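Local coordinates for protein exotoxin 5 (Staphylococcus aureus subsp. aureus COL, PDB 3R2I) that is a superantigen-like staphylococcal exotoxin of undetermined function, probably secreted and perhaps acting on host immune components, at residues Y67-E73 and D186-K191; G86-L90 and D107-Y111; K97-L103 and I133-I139. All blocks are in the same frame, centred on the assembly; numbering follows the deposited sequence.

Interaction 1: residues Y67-E73 and D186-K191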
loop_
_atom_site.group_PDB
_atom_site.type_symbol
_atom_site.label_atom_id
_atom_site.label_comp_id
_atom_site.label_asym_id
_atom_site.label_seq_id
_atom_site.Cartn_x
_atom_site.Cartn_y
_atom_site.Cartn_z
ATOM N N TYR A 67 3.885 -6.140 -7.477
ATOM C CA TYR A 67 3.077 -6.545 -6.359
ATOM C C TYR A 67 3.497 -7.841 -5.635
ATOM O O TYR A 67 2.848 -8.207 -4.648
ATOM C CB TYR A 67 1.619 -6.555 -6.778
ATOM C CG TYR A 67 1.074 -5.163 -6.885
ATOM C CD1 TYR A 67 0.823 -4.420 -5.735
ATOM C CD2 TYR A 67 0.790 -4.580 -8.115
ATOM C CE1 TYR A 67 0.315 -3.147 -5.805
ATOM C CE2 TYR A 67 0.285 -3.275 -8.182
ATOM C CZ TYR A 67 0.045 -2.587 -7.037
ATOM O OH TYR A 67 -0.510 -1.338 -7.097
ATOM N N SER A 68 4.550 -8.497 -6.133
ATOM C CA SER A 68 5.170 -9.715 -5.552
ATOM C C SER A 68 6.409 -9.393 -4.734
ATOM O O SER A 68 6.993 -10.275 -4.093
ATOM C CB SER A 68 5.741 -10.626 -6.653
ATOM O OG SER A 68 4.735 -11.324 -7.306
ATOM N N GLU A 69 6.881 -8.167 -4.856
ATOM C CA GLU A 69 8.088 -7.755 -4.179
ATOM C C GLU A 69 7.929 -7.744 -2.653
ATOM O O GLU A 69 6.828 -7.661 -2.126
ATOM C CB GLU A 69 8.481 -6.366 -4.701
ATOM C CG GLU A 69 9.868 -5.905 -4.308
ATOM C CD GLU A 69 10.970 -6.737 -4.932
ATOM O OE1 GLU A 69 10.880 -7.029 -6.149
ATOM O OE2 GLU A 69 11.943 -7.055 -4.214
ATOM N N GLU A 70 9.039 -7.838 -1.942
ATOM C CA GLU A 70 9.010 -7.801 -0.484
ATOM C C GLU A 70 8.865 -6.348 -0.046
ATOM O O GLU A 70 9.425 -5.434 -0.655
ATOM C CB GLU A 70 10.286 -8.404 0.127
ATOM C CG GLU A 70 10.274 -8.495 1.676
ATOM C CD GLU A 70 11.553 -9.121 2.259
ATOM O OE1 GLU A 70 12.534 -9.358 1.507
ATOM O OE2 GLU A 70 11.576 -9.380 3.482
ATOM N N SER A 71 8.082 -6.145 0.992
ATOM C CA SER A 71 7.820 -4.836 1.543
ATOM C C SER A 71 8.522 -4.678 2.892
ATOM O O SER A 71 9.079 -5.641 3.460
ATOM C CB SER A 71 6.322 -4.641 1.686
ATOM O OG SER A 71 5.772 -5.622 2.529
ATOM N N PHE A 72 8.506 -3.448 3.379
ATOM C CA PHE A 72 9.173 -3.100 4.613
ATOM C C PHE A 72 8.305 -2.112 5.380
ATOM O O PHE A 72 7.595 -1.285 4.774
ATOM C CB PHE A 72 10.550 -2.485 4.299
ATOM C CG PHE A 72 11.446 -3.381 3.455
ATOM C CD1 PHE A 72 11.469 -3.264 2.071
ATOM C CD2 PHE A 72 12.228 -4.339 4.036
ATOM C CE1 PHE A 72 12.250 -4.098 1.287
ATOM C CE2 PHE A 72 13.026 -5.172 3.257
ATOM C CZ PHE A 72 13.029 -5.041 1.882
ATOM N N GLU A 73 8.388 -2.204 6.704
ATOM C CA GLU A 73 7.593 -1.387 7.636
ATOM C C GLU A 73 8.407 -0.722 8.753
ATOM O O GLU A 73 8.154 -0.948 9.910
ATOM C CB GLU A 73 6.488 -2.261 8.247
ATOM C CG GLU A 73 5.510 -2.732 7.170
ATOM C CD GLU A 73 4.424 -3.674 7.671
ATOM O OE1 GLU A 73 3.939 -3.505 8.815
ATOM O OE2 GLU A 73 4.031 -4.558 6.884
ATOM N N ASP A 186 -3.548 -1.554 -0.603
ATOM C CA ASP A 186 -3.446 -1.951 -1.995
ATOM C C ASP A 186 -2.363 -3.018 -2.192
ATOM O O ASP A 186 -2.566 -4.038 -2.849
ATOM C CB ASP A 186 -3.094 -0.718 -2.817
ATOM C CG ASP A 186 -2.778 -1.031 -4.298
ATOM O OD1 ASP A 186 -1.597 -0.801 -4.692
ATOM O OD2 ASP A 186 -3.688 -1.461 -5.052
ATOM N N PHE A 187 -1.211 -2.803 -1.592
ATOM C CA PHE A 187 -0.122 -3.724 -1.802
ATOM C C PHE A 187 -0.376 -5.083 -1.181
ATOM O O PHE A 187 -0.240 -6.107 -1.837
ATOM C CB PHE A 187 1.169 -3.144 -1.223
ATOM C CG PHE A 187 2.392 -3.877 -1.676
ATOM C CD1 PHE A 187 2.962 -4.840 -0.909
ATOM C CD2 PHE A 187 2.892 -3.662 -2.916
ATOM C CE1 PHE A 187 4.076 -5.529 -1.365
ATOM C CE2 PHE A 187 3.981 -4.339 -3.357
ATOM C CZ PHE A 187 4.573 -5.265 -2.567
ATOM N N LYS A 188 -0.778 -5.095 0.080
ATOM C CA LYS A 188 -0.977 -6.368 0.759
ATOM C C LYS A 188 -2.129 -7.186 0.176
ATOM O O LYS A 188 -2.044 -8.429 0.075
ATOM C CB LYS A 188 -1.128 -6.155 2.267
ATOM C CG LYS A 188 0.155 -5.656 2.932
ATOM C CD LYS A 188 -0.033 -5.408 4.471
ATOM C CE LYS A 188 1.311 -5.021 5.146
ATOM N NZ LYS A 188 1.260 -4.658 6.622
ATOM N N ILE A 189 -3.192 -6.504 -0.238
ATOM C CA ILE A 189 -4.327 -7.223 -0.807
ATOM C C ILE A 189 -3.949 -7.810 -2.166
ATOM O O ILE A 189 -4.248 -8.986 -2.449
ATOM C CB ILE A 189 -5.545 -6.330 -0.926
ATOM C CG1 ILE A 189 -6.015 -5.930 0.491
ATOM C CG2 ILE A 189 -6.659 -7.075 -1.679
ATOM C CD1 ILE A 189 -6.995 -4.741 0.552
ATOM N N ARG A 190 -3.268 -7.019 -3.006
ATOM C CA ARG A 190 -2.857 -7.542 -4.301
ATOM C C ARG A 190 -1.887 -8.718 -4.177
ATOM O O ARG A 190 -1.987 -9.706 -4.917
ATOM C CB ARG A 190 -2.301 -6.446 -5.206
ATOM C CG ARG A 190 -3.312 -5.353 -5.558
ATOM C CD ARG A 190 -2.924 -4.689 -6.868
ATOM N NE ARG A 190 -3.300 -3.286 -7.006
ATOM C CZ ARG A 190 -3.331 -2.630 -8.167
ATOM N NH1 ARG A 190 -3.121 -3.246 -9.339
ATOM N NH2 ARG A 190 -3.628 -1.356 -8.165
ATOM N N LYS A 191 -0.977 -8.641 -3.222
ATOM C CA LYS A 191 -0.027 -9.732 -2.992
ATOM C C LYS A 191 -0.767 -11.020 -2.643
ATOM O O LYS A 191 -0.459 -12.100 -3.167
ATOM C CB LYS A 191 0.971 -9.378 -1.891
ATOM C CG LYS A 191 1.983 -10.524 -1.707
ATOM C CD LYS A 191 3.131 -10.276 -0.748
ATOM C CE LYS A 191 4.111 -9.258 -1.254
ATOM N NZ LYS A 191 5.381 -9.441 -0.464
HETATM O O HOH W 1 2.143 -5.405 9.503
#

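Interaction 2: residues G86-L90 and D107-Y111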
loop_
_atom_site.group_PDB
_atom_site.type_symbol
_atom_site.label_atom_id
_atom_site.label_comp_id
_atom_site.label_asym_id
_atom_site.label_seq_id
_atom_site.Cartn_x
_atom_site.Cartn_y
_atom_site.Cartn_z
ATOM N N GLY A 86 16.047 17.350 -7.745
ATOM C CA GLY A 86 14.737 17.968 -7.990
ATOM C C GLY A 86 13.522 17.353 -7.324
ATOM O O GLY A 86 12.454 17.945 -7.363
ATOM N N SER A 87 13.639 16.145 -6.784
ATOM C CA SER A 87 12.520 15.543 -6.041
ATOM C C SER A 87 12.894 15.640 -4.569
ATOM O O SER A 87 14.089 15.535 -4.210
ATOM C CB SER A 87 12.312 14.061 -6.340
ATOM O OG SER A 87 12.062 13.780 -7.689
ATOM N N ASN A 88 11.895 15.817 -3.719
ATOM C CA ASN A 88 12.138 15.851 -2.295
ATOM C C ASN A 88 11.990 14.421 -1.766
ATOM O O ASN A 88 11.067 13.709 -2.142
ATOM C CB ASN A 88 11.201 16.842 -1.608
ATOM C CG ASN A 88 11.536 18.281 -1.960
ATOM O OD1 ASN A 88 12.708 18.652 -2.088
ATOM N ND2 ASN A 88 10.527 19.108 -2.053
ATOM N N VAL A 89 12.944 14.000 -0.944
ATOM C CA VAL A 89 12.960 12.667 -0.381
ATOM C C VAL A 89 13.287 12.642 1.110
ATOM O O VAL A 89 13.820 13.600 1.665
ATOM C CB VAL A 89 14.036 11.797 -1.057
ATOM C CG1 VAL A 89 13.819 11.782 -2.526
ATOM C CG2 VAL A 89 15.470 12.287 -0.722
ATOM N N LEU A 90 12.942 11.522 1.732
ATOM C CA LEU A 90 13.247 11.255 3.123
ATOM C C LEU A 90 14.304 10.157 3.164
ATOM O O LEU A 90 14.055 9.047 2.753
ATOM C CB LEU A 90 12.002 10.788 3.880
ATOM C CG LEU A 90 10.816 11.755 3.982
ATOM C CD1 LEU A 90 9.692 11.082 4.739
ATOM C CD2 LEU A 90 11.177 13.122 4.653
ATOM N N ASP A 107 2.048 16.221 -1.593
ATOM C CA ASP A 107 2.905 16.037 -0.395
ATOM C C ASP A 107 4.364 16.429 -0.617
ATOM O O ASP A 107 5.206 16.287 0.295
ATOM C CB ASP A 107 2.819 14.589 0.143
ATOM C CG ASP A 107 1.415 14.226 0.683
ATOM O OD1 ASP A 107 0.389 14.572 0.038
ATOM O OD2 ASP A 107 1.327 13.563 1.751
ATOM N N LYS A 108 4.639 16.986 -1.794
ATOM C CA LYS A 108 5.999 17.331 -2.209
ATOM C C LYS A 108 6.790 18.137 -1.208
ATOM O O LYS A 108 7.990 17.929 -1.052
ATOM C CB LYS A 108 6.008 18.106 -3.542
ATOM C CG LYS A 108 7.432 18.520 -3.928
ATOM C CD LYS A 108 7.599 19.164 -5.301
ATOM C CE LYS A 108 9.127 19.290 -5.641
ATOM N NZ LYS A 108 9.392 19.854 -7.008
ATOM N N ASN A 109 6.126 19.061 -0.535
ATOM C CA ASN A 109 6.805 19.951 0.384
ATOM C C ASN A 109 6.397 19.732 1.815
ATOM O O ASN A 109 6.540 20.647 2.644
ATOM C CB ASN A 109 6.485 21.397 -0.057
ATOM C CG ASN A 109 7.268 21.805 -1.302
ATOM O OD1 ASN A 109 8.456 21.528 -1.402
ATOM N ND2 ASN A 109 6.617 22.483 -2.231
ATOM N N LYS A 110 6.029 18.501 2.149
ATOM C CA LYS A 110 5.453 18.247 3.466
ATOM C C LYS A 110 6.354 17.990 4.681
ATOM O O LYS A 110 5.887 18.133 5.833
ATOM C CB LYS A 110 4.358 17.164 3.359
ATOM C CG LYS A 110 3.303 17.275 4.477
ATOM C CD LYS A 110 1.903 16.684 4.077
ATOM C CE LYS A 110 1.666 15.246 4.492
ATOM N NZ LYS A 110 1.352 15.130 5.963
ATOM N N TYR A 111 7.619 17.666 4.504
ATOM C CA TYR A 111 8.399 17.383 5.730
ATOM C C TYR A 111 9.702 18.181 5.785
ATOM O O TYR A 111 10.743 17.654 6.135
ATOM C CB TYR A 111 8.654 15.855 5.837
ATOM C CG TYR A 111 7.381 14.990 5.826
ATOM C CD1 TYR A 111 6.901 14.443 4.654
ATOM C CD2 TYR A 111 6.658 14.742 6.992
ATOM C CE1 TYR A 111 5.755 13.665 4.629
ATOM C CE2 TYR A 111 5.502 13.960 6.976
ATOM C CZ TYR A 111 5.064 13.418 5.787
ATOM O OH TYR A 111 3.907 12.659 5.723
HETATM O O HOH W 2 10.801 21.985 -2.370
#

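Interaction 3: residues K97-L103 and I133-I139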
loop_
_atom_site.group_PDB
_atom_site.type_symbol
_atom_site.label_atom_id
_atom_site.label_comp_id
_atom_site.label_asym_id
_atom_site.label_seq_id
_atom_site.Cartn_x
_atom_site.Cartn_y
_atom_site.Cartn_z
ATOM N N LYS A 97 18.704 -1.612 6.717
ATOM C CA LYS A 97 18.175 -1.122 5.453
ATOM C C LYS A 97 18.161 0.378 5.352
ATOM O O LYS A 97 17.794 1.075 6.298
ATOM C CB LYS A 97 16.748 -1.665 5.219
ATOM C CG LYS A 97 16.581 -2.875 4.282
ATOM C CD LYS A 97 16.985 -4.258 4.793
ATOM C CE LYS A 97 16.783 -5.316 3.657
ATOM N NZ LYS A 97 17.043 -6.745 4.052
ATOM N N ALA A 98 18.539 0.890 4.184
ATOM C CA ALA A 98 18.542 2.325 3.922
ATOM C C ALA A 98 17.354 2.568 3.013
ATOM O O ALA A 98 17.089 1.823 2.078
ATOM C CB ALA A 98 19.832 2.771 3.277
ATOM N N PHE A 99 16.602 3.586 3.345
ATOM C CA PHE A 99 15.415 3.910 2.645
ATOM C C PHE A 99 15.477 5.318 2.039
ATOM O O PHE A 99 16.084 6.211 2.607
ATOM C CB PHE A 99 14.259 3.834 3.651
ATOM C CG PHE A 99 13.996 2.435 4.188
ATOM C CD1 PHE A 99 13.175 1.560 3.495
ATOM C CD2 PHE A 99 14.528 2.016 5.384
ATOM C CE1 PHE A 99 12.892 0.276 3.996
ATOM C CE2 PHE A 99 14.264 0.722 5.875
ATOM C CZ PHE A 99 13.447 -0.136 5.170
ATOM N N LYS A 100 14.865 5.489 0.882
ATOM C CA LYS A 100 14.770 6.793 0.231
ATOM C C LYS A 100 13.304 6.917 -0.188
ATOM O O LYS A 100 12.860 6.273 -1.121
ATOM C CB LYS A 100 15.776 6.958 -0.918
ATOM C CG LYS A 100 15.587 8.269 -1.706
ATOM C CD LYS A 100 16.642 8.483 -2.797
ATOM C CE LYS A 100 17.955 9.189 -2.309
ATOM N NZ LYS A 100 18.910 8.503 -1.429
ATOM N N VAL A 101 12.533 7.697 0.575
ATOM C CA VAL A 101 11.101 7.839 0.343
ATOM C C VAL A 101 10.796 9.147 -0.355
ATOM O O VAL A 101 11.062 10.226 0.186
ATOM C CB VAL A 101 10.349 7.693 1.663
ATOM C CG1 VAL A 101 8.820 7.778 1.446
ATOM C CG2 VAL A 101 10.707 6.349 2.294
ATOM N N PHE A 102 10.254 9.028 -1.571
ATOM C CA PHE A 102 9.961 10.178 -2.425
ATOM C C PHE A 102 8.678 10.845 -2.011
ATOM O O PHE A 102 7.723 10.172 -1.562
ATOM C CB PHE A 102 9.901 9.774 -3.912
ATOM C CG PHE A 102 11.239 9.445 -4.501
ATOM C CD1 PHE A 102 11.927 8.292 -4.124
ATOM C CD2 PHE A 102 11.833 10.281 -5.419
ATOM C CE1 PHE A 102 13.185 8.001 -4.640
ATOM C CE2 PHE A 102 13.104 9.992 -5.943
ATOM C CZ PHE A 102 13.774 8.850 -5.558
ATOM N N LEU A 103 8.687 12.172 -2.117
ATOM C CA LEU A 103 7.550 13.012 -1.788
ATOM C C LEU A 103 7.196 13.707 -3.075
ATOM O O LEU A 103 7.973 14.476 -3.618
ATOM C CB LEU A 103 7.922 14.009 -0.709
ATOM C CG LEU A 103 8.527 13.411 0.567
ATOM C CD1 LEU A 103 9.119 14.555 1.461
ATOM C CD2 LEU A 103 7.452 12.609 1.275
ATOM N N ILE A 133 16.432 1.166 -0.755
ATOM C CA ILE A 133 15.060 0.997 -1.142
ATOM C C ILE A 133 14.443 2.373 -1.453
ATOM O O ILE A 133 14.277 3.207 -0.578
ATOM C CB ILE A 133 14.354 0.267 -0.013
ATOM C CG1 ILE A 133 15.093 -1.052 0.192
ATOM C CG2 ILE A 133 12.880 0.061 -0.297
ATOM C CD1 ILE A 133 14.739 -1.798 1.371
ATOM N N TYR A 134 14.174 2.605 -2.738
ATOM C CA TYR A 134 13.569 3.832 -3.214
ATOM C C TYR A 134 12.076 3.571 -3.280
ATOM O O TYR A 134 11.658 2.751 -4.093
ATOM C CB TYR A 134 14.106 4.148 -4.623
ATOM C CG TYR A 134 15.561 4.539 -4.680
ATOM C CD1 TYR A 134 16.016 5.464 -5.613
ATOM C CD2 TYR A 134 16.487 4.040 -3.769
ATOM C CE1 TYR A 134 17.363 5.809 -5.684
ATOM C CE2 TYR A 134 17.818 4.411 -3.825
ATOM C CZ TYR A 134 18.249 5.278 -4.793
ATOM O OH TYR A 134 19.586 5.623 -4.845
ATOM N N SER A 135 11.282 4.223 -2.411
ATOM C CA SER A 135 9.820 4.011 -2.388
ATOM C C SER A 135 9.097 5.355 -2.455
ATOM O O SER A 135 9.727 6.392 -2.219
ATOM C CB SER A 135 9.386 3.192 -1.157
ATOM O OG SER A 135 7.967 2.957 -1.130
ATOM N N VAL A 136 7.816 5.321 -2.853
ATOM C CA VAL A 136 6.977 6.499 -2.946
ATOM C C VAL A 136 5.869 6.493 -1.880
ATOM O O VAL A 136 5.127 5.516 -1.746
ATOM C CB VAL A 136 6.320 6.627 -4.347
ATOM C CG1 VAL A 136 5.445 7.872 -4.416
ATOM C CG2 VAL A 136 7.353 6.674 -5.456
ATOM N N GLY A 137 5.784 7.553 -1.086
ATOM C CA GLY A 137 4.720 7.685 -0.082
ATOM C C GLY A 137 4.723 6.716 1.073
ATOM O O GLY A 137 5.781 6.371 1.605
ATOM N N GLY A 138 3.534 6.277 1.474
ATOM C CA GLY A 138 3.418 5.317 2.550
ATOM C C GLY A 138 3.737 5.822 3.946
ATOM O O GLY A 138 3.966 5.018 4.855
ATOM N N ILE A 139 3.663 7.138 4.137
ATOM C CA ILE A 139 4.015 7.789 5.402
ATOM C C ILE A 139 2.804 8.016 6.258
ATOM O O ILE A 139 1.860 8.630 5.824
ATOM C CB ILE A 139 4.686 9.127 5.108
ATOM C CG1 ILE A 139 5.887 8.922 4.163
ATOM C CG2 ILE A 139 5.159 9.840 6.387
ATOM C CD1 ILE A 139 6.232 10.202 3.381
#

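Interaction 1: residues Y67-E73 and D186-K191
The phenol ring of Tyr-67 is covered on one face by Arg-190, whose CD stands over the ring centre, 3.6 Å from the centroid, in a CH-pi contact. Ring and guanidinium planes lie only 11° apart, and Tyr-67 OH lies above one guanidinium face but is not bonded to it; its partners are Asp-186 and the backbone N of Leu-227. At the ring edge, Tyr-67 OH donates to the syn lone pair of Asp-186 OD1 (2.7 Å). The other carboxylate oxygen, Asp-186 OD2, takes Arg-190 NE at 2.7 Å, nearly in the guanidinium plane, so one aspartate fixes both the hydroxyl and the arginine stretched over the ring. Phe-187 meets Tyr-67 obliquely, Phe-187 CD2 to Tyr-67 CD1 at 3.6 Å, and carries the carbonyl oxygen of Glu-69 in plane at its own edge. That oxygen also receives Lys-191 NZ (2.8 Å) from above the carbonyl plane; CG of Lys-191 lies anti to the backbone N (chi1 -178°), and the chain bends at chi3 to get there. Ser-71 CB rests against Phe-187 CE1. At the far end Glu-73 and the extended Lys-188 reach out from opposite directions to form a salt bridge, Glu-73 OE2 to Lys-188 NZ 2.8 Å; a water that donates to Glu-73 OE1 also makes a weak bond to Lys-188 NZ. The amine's stronger partner is Glu-184, one turn back on the same helix. The contact lays the end of helix 57-68 and the chain after it across helix 182-197, joining OB-fold and beta-grasp parts, while Ile-209 of strand 207-213 and Ile-221 of strand 218-222 pack against Arg-190.

Interaction 2: residues G86-L90 and D107-Y111
Asn-88 ND2 gives a hydrogen bond to the carbonyl oxygen of Lys-108 (3.0 Å) and another to a water. That water in turn donates to Asn-109 OD1 at 2.6 Å. The amide is turned so that the Lys-108 oxygen lies close to its plane, with an N-H...O angle of 159°, whereas from the acceptor's side the donor stands well above the carbonyl plane. Chi1 of -70° keeps CG of Asn-88 beside its backbone N and directs the amide to the type I turn from Asp-107 to Lys-110, a turn closed by Lys-110 N to Asp-107 O. The extended Lys-108 chain passes the amide, its CG 3.7 Å from Asn-88 ND2, and carries its amine toward the Gly-86 carbonyl at the exposed end. Further along, the contact becomes apolar: Leu-90 CD2 meets Tyr-111 CB at 3.9 Å, the two side chains crossing at about a right angle. Strand 87-94 lies between strands 77-84 and 97-103 in the OB-fold sheet, and the turn packs beside its start; Leu-90 and Tyr-111 both continue inward onto Ile-139 of strand 133-141.

Interaction 3: residues K97-L103 and I133-I139
Phe-99, Val-101, Ile-133 and Ser-135 share the buried face of a parallel strand pair, while Lys-100, Phe-102 and Tyr-134 lie on the more accessible face, with Val-136 buried at its end against Phe-102 CB. On the buried side, Ile-133 stands beside Phe-99 and points the same way, its CD1 3.8 Å from Phe-99 CE1; chi1 of -58° turns that ethyl arm beside the backbone N, where it also touches Lys-97 CG. Beyond the break at Gly-137 and Gly-138, Ile-139 CD1 presses against Leu-103 CD2 at 3.4 Å, closer than usual carbon contact, and lies 4.0 Å from Val-101 CG1. The two glycines, both with positive phi, make the bend that brings Ile-139 back to this face. The other face is looser. Lys-100 lies alongside Tyr-134 with CD over the centre of the ring, 4.1 Å from its centroid and 13° off the normal, a CH-pi contact; bends at chi3 and chi4 then carry NZ to Asn-91. The hydroxyl of Tyr-134 is held by Asp-128. Phe-102 crosses the tyrosine obliquely, Phe-102 CE1 to Tyr-134 CD1 3.9 Å, and has the Ser-135 carbonyl oxygen in plane at its edge. Between the faces, five backbone hydrogen bonds run from Ile-133 N to Ala-98 O through to Gly-137 N to Phe-102 O, the last lengthening to 3.3 Å where the second strand is interrupted. Ile-133 O, Lys-100 O and Ser-135 O each accept a CA-H...O contact. The chemistry implies division of labour in this OB-fold sheet: backbone bonds fix the parallel register, mostly hydrocarbon fills the buried side, where Ser-135 OG bonds to Val-123 N, and the outer face combines aromatic rings with polar tips that have partners of their own.

Starting from the N terminus, the chain leaves helix 57-68 through 67-73 and enters the OB-fold strands. Interaction 2 closes the first loop, from 86-90 to 107-111; interaction 3 begins inside it at 97-103 and closes only at 133-139, so the two cross. Interaction 1, completed by 186-191 in helix 182-197, encloses both and ties the OB-fold part to the beta-grasp part. Strands 87-94 and 97-103 are sheet neighbours, Leu-90 N approaching Val-101 O at 2.8 Å in a probable hydrogen bond. Phe-72 of interaction 1 packs on Ile-133 and Phe-99 of interaction 3, whereas interactions 1 and 2 stay about 12 Å apart at their nearest atoms.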